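Local coordinates for protein fusolin (Unidentified entomopoxvirus, PDB 4OW5) that enhances the virulence of insect poxviruses and crystallises in vivo into viral spindles, probably binding chitin through a lytic polysaccharide monooxygenase-like domain, at the interface of chains A and B. Residues are numbered along the deposited sequence; one frame, centred on the assembly and turned at random. Chains: chain A/B, Fusolin.

Contact 1: the interface of chains A and B. Residues chain A 6, 122, 133-135; chain B 348-349, 352-353.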
# COMPACT_ATOMS: atom_id res chain seq x y z
N PHE A 6 -20.50 -5.08 -7.71
CA PHE A 6 -19.25 -5.78 -7.34
C PHE A 6 -18.21 -5.61 -8.43
O PHE A 6 -18.45 -6.12 -9.52
CB PHE A 6 -19.44 -7.27 -7.04
CG PHE A 6 -18.16 -7.82 -6.46
CD1 PHE A 6 -17.73 -7.42 -5.20
CD2 PHE A 6 -17.31 -8.62 -7.21
CE1 PHE A 6 -16.48 -7.75 -4.73
CE2 PHE A 6 -16.08 -9.04 -6.69
CZ PHE A 6 -15.68 -8.61 -5.44
N ILE A 122 -9.32 -6.97 -2.11
CA ILE A 122 -9.25 -8.33 -2.64
C ILE A 122 -7.96 -9.00 -2.15
O ILE A 122 -6.87 -8.64 -2.59
CB ILE A 122 -9.35 -8.29 -4.20
CG1 ILE A 122 -10.67 -7.53 -4.60
CG2 ILE A 122 -9.29 -9.75 -4.79
CD1 ILE A 122 -10.86 -7.37 -6.01
N PRO A 133 -8.84 -13.05 -11.54
CA PRO A 133 -10.20 -12.94 -12.08
C PRO A 133 -11.19 -12.43 -11.06
O PRO A 133 -11.18 -12.88 -9.92
CB PRO A 133 -10.55 -14.38 -12.45
CG PRO A 133 -9.76 -15.20 -11.53
CD PRO A 133 -8.46 -14.46 -11.32
N ILE A 134 -12.00 -11.45 -11.43
CA ILE A 134 -13.09 -11.01 -10.58
C ILE A 134 -14.36 -11.17 -11.38
O ILE A 134 -14.41 -10.80 -12.55
CB ILE A 134 -12.93 -9.60 -9.96
CG1 ILE A 134 -13.31 -8.46 -10.90
CG2 ILE A 134 -11.56 -9.43 -9.36
CD1 ILE A 134 -13.28 -7.06 -10.22
N GLU A 135 -15.42 -11.65 -10.73
CA GLU A 135 -16.68 -11.73 -11.41
C GLU A 135 -17.45 -10.42 -11.14
O GLU A 135 -18.03 -10.24 -10.08
CB GLU A 135 -17.48 -12.96 -11.02
CG GLU A 135 -18.72 -13.11 -11.88
CD GLU A 135 -19.67 -14.19 -11.39
OE1 GLU A 135 -20.14 -14.10 -10.24
OE2 GLU A 135 -20.03 -15.06 -12.22
N TYR B 348 -18.67 -12.06 -0.16
CA TYR B 348 -18.85 -11.91 -1.61
C TYR B 348 -17.47 -11.84 -2.31
O TYR B 348 -17.25 -12.53 -3.30
CB TYR B 348 -19.69 -10.67 -1.97
CG TYR B 348 -20.33 -10.78 -3.34
CD1 TYR B 348 -19.62 -10.43 -4.49
CD2 TYR B 348 -21.58 -11.36 -3.50
CE1 TYR B 348 -20.17 -10.60 -5.76
CE2 TYR B 348 -22.12 -11.57 -4.76
CZ TYR B 348 -21.44 -11.13 -5.89
OH TYR B 348 -21.96 -11.33 -7.14
N ILE B 349 -16.54 -11.06 -1.75
CA ILE B 349 -15.19 -10.96 -2.33
C ILE B 349 -14.54 -12.33 -2.40
O ILE B 349 -14.04 -12.73 -3.46
CB ILE B 349 -14.31 -10.00 -1.50
CG1 ILE B 349 -14.81 -8.54 -1.56
CG2 ILE B 349 -12.85 -10.06 -1.96
CD1 ILE B 349 -14.25 -7.69 -0.42
N HIS B 352 -16.34 -14.57 -5.10
CA HIS B 352 -16.45 -14.13 -6.50
C HIS B 352 -15.18 -13.48 -7.04
O HIS B 352 -15.22 -12.82 -8.08
CB HIS B 352 -17.68 -13.24 -6.68
CG HIS B 352 -18.92 -13.96 -6.27
ND1 HIS B 352 -19.44 -14.98 -7.04
CD2 HIS B 352 -19.59 -13.92 -5.10
CE1 HIS B 352 -20.47 -15.45 -6.36
NE2 HIS B 352 -20.59 -14.86 -5.18
N THR B 353 -14.04 -13.79 -6.43
CA THR B 353 -12.72 -13.41 -6.92
C THR B 353 -11.82 -14.63 -6.80
O THR B 353 -12.06 -15.50 -5.95
CB THR B 353 -12.10 -12.20 -6.20
OG1 THR B 353 -11.73 -12.54 -4.87
CG2 THR B 353 -12.98 -10.97 -6.22
O HOH W 1 -20.24 -11.35 -9.18
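The ring of A:Phe6 packs against B:Tyr348 on the C-terminal helix of B, residues 338-352, at the fibronectin type III-like core of A, which belongs to the lytic polysaccharide monooxygenase family. The apolar contacts come first. B:Tyr348 turns the CD1-CE1 edge of its ring onto one face of A:Phe6. The planes are 58° apart. CD1 of B:Tyr348 stands over that face toward its rim, and CE1 lies 3.5 Å from CG of A:Phe6. A:Phe6 has CG anti to its backbone N (chi1 -170°), and its far end points to B:Ile349 and B:Thr353. Its CE1 touches CG1 of B:Ile349 at 3.7 Å. The methyl CG2 of B:Thr353 sits in plane at the ring edge, near CE2 and CZ. The same methyl meets CG2 of A:Ile134 at 3.8 Å. CG2 of A:Ile122 lies beside the hydroxyl end of B:Thr353.

The hydrogen bonds follow. N of A:Glu135 donates to the carbonyl O of B:His352 at 2.9 Å, with 172° at the hydrogen. An antiparallel beta bridge pairs A:Ile134 with B:Thr353, so the residue just after the helix pairs with strand 131-140. Within B, OG1 of B:Thr353 donates to O of B:Ile349 at 2.7 Å, from above the carbonyl plane. This bond ties the hydroxyl back to the last turn of the helix and helps fix CG2 toward A.

Water 1 adds a bridged polar link. It lies 2.7 Å from the phenol OH of B:Tyr348 and also bonds O and the carboxylate OE1 of A:Glu135. The extended side chain of A:Glu135 brings OE1 to this water. Its carboxylate is nearly parallel to the imidazole of B:His352. CD2 of that imidazole lies over the centre of one face of the B:Tyr348 ring.

Contact 2: the interface of chains A and B. Residues chain A 256, 258-259; chain B 22-24.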
# COMPACT_ATOMS: atom_id res chain seq x y z
N ASP A 256 16.69 -32.93 25.72
CA ASP A 256 16.16 -31.55 25.64
C ASP A 256 15.26 -31.43 24.42
O ASP A 256 15.75 -31.33 23.30
CB ASP A 256 17.28 -30.51 25.61
CG ASP A 256 16.82 -29.06 25.65
OD1 ASP A 256 15.61 -28.82 25.94
OD2 ASP A 256 17.66 -28.17 25.46
N ASP A 258 13.58 -28.94 23.24
CA ASP A 258 13.72 -27.71 22.45
C ASP A 258 14.73 -27.85 21.29
O ASP A 258 14.70 -27.04 20.36
CB ASP A 258 14.17 -26.53 23.33
CG ASP A 258 13.16 -26.07 24.38
OD1 ASP A 258 11.98 -26.48 24.29
OD2 ASP A 258 13.56 -25.29 25.28
N CYS A 259 15.63 -28.85 21.35
CA CYS A 259 16.64 -29.09 20.33
C CYS A 259 16.05 -29.55 18.98
O CYS A 259 16.68 -29.32 17.96
CB CYS A 259 17.68 -30.09 20.82
SG CYS A 259 18.95 -29.37 21.89
N TRP B 22 17.83 -18.98 20.92
CA TRP B 22 17.22 -20.21 21.40
C TRP B 22 15.71 -20.13 21.24
O TRP B 22 15.16 -19.07 21.54
CB TRP B 22 17.57 -20.42 22.89
CG TRP B 22 17.31 -21.82 23.34
CD1 TRP B 22 16.13 -22.31 23.82
CD2 TRP B 22 18.12 -22.95 23.04
NE1 TRP B 22 16.19 -23.68 23.92
CE2 TRP B 22 17.41 -24.10 23.45
CE3 TRP B 22 19.39 -23.11 22.46
CZ2 TRP B 22 17.92 -25.39 23.29
CZ3 TRP B 22 19.92 -24.38 22.36
CH2 TRP B 22 19.19 -25.51 22.76
N PRO B 23 14.97 -21.18 20.83
CA PRO B 23 15.40 -22.51 20.35
C PRO B 23 16.28 -22.42 19.09
O PRO B 23 16.22 -21.41 18.38
CB PRO B 23 14.08 -23.23 20.05
CG PRO B 23 13.02 -22.42 20.65
CD PRO B 23 13.51 -21.03 20.72
N PRO B 24 17.11 -23.44 18.81
CA PRO B 24 18.03 -23.34 17.66
C PRO B 24 17.38 -23.32 16.28
O PRO B 24 18.04 -22.89 15.36
CB PRO B 24 18.93 -24.59 17.79
CG PRO B 24 18.29 -25.46 18.77
CD PRO B 24 17.31 -24.69 19.57
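B:Trp22 presents the nitrogen-bearing edge of its indole to A:Asp258, in a contact between a loop of this lytic polysaccharide monooxygenase family protein and the 3-10 helix 257-259 of the other chain. NE1 of the indole donates to the carboxylate OD2 of A:Asp258. The bond is weak at 3.4 Å, although it is nearly straight, with 169° at the hydrogen. OD2 lies in the ring plane at this edge, while the carboxylate itself is turned 56° from the indole. A:Asp258 crosses the indole at about a right angle, with its CB 3.6 Å from NE1 of B:Trp22.

Farther along the indole, A:Asp256 comes tip to tip with the six-membered ring. Its OD2 is 3.5 Å from CZ2 of B:Trp22, and its carboxylate is nearly parallel to the indole but displaced from its plane. The sulfur SG of A:Cys259 touches CH2 of B:Trp22 at 4.0 Å. The carboxylate of A:Asp258 may polarise the indole N-H.

The next layer holds these groups in place. B:Trp22 has CG anti to its backbone N (chi1 -164°), which sends the indole toward A. CD of B:Pro24 rests over one face of the indole, 3.6 Å above the plane and toward the rim. CD also lies 3.6 Å from the carbonyl O of A:Asp258. The peptide bond before B:Pro23 is cis and helps fold the chain back under the indole. On the other side, N of A:Asp258 makes a weak bond of 3.4 Å to OD1 of A:Asp256.

A:Asp258 and A:Cys259 belong to the short 3-10 helix 257-259. B:Trp22, B:Pro23 and B:Pro24 lie in the loop between helices 10-17 and 32-47.

The C-alpha centres of contact 1 and contact 2 are about 44 Å apart, and they share no residues. Contact 1 places the C-terminal helix of B on strands of A, whereas contact 2 places the 3-10 helix 257-259 of A on a loop of B. Two-fold symmetry repeats each with the chains exchanged. Each chain therefore gives C-terminal elements to its partner and receives the partner's elements on its own N-terminal part. Such reciprocal exchange would tie the two chains of the deposited assembly together at well-separated points. It may help build a stable dimer for spindle crystallisation, though the structure alone does not show this.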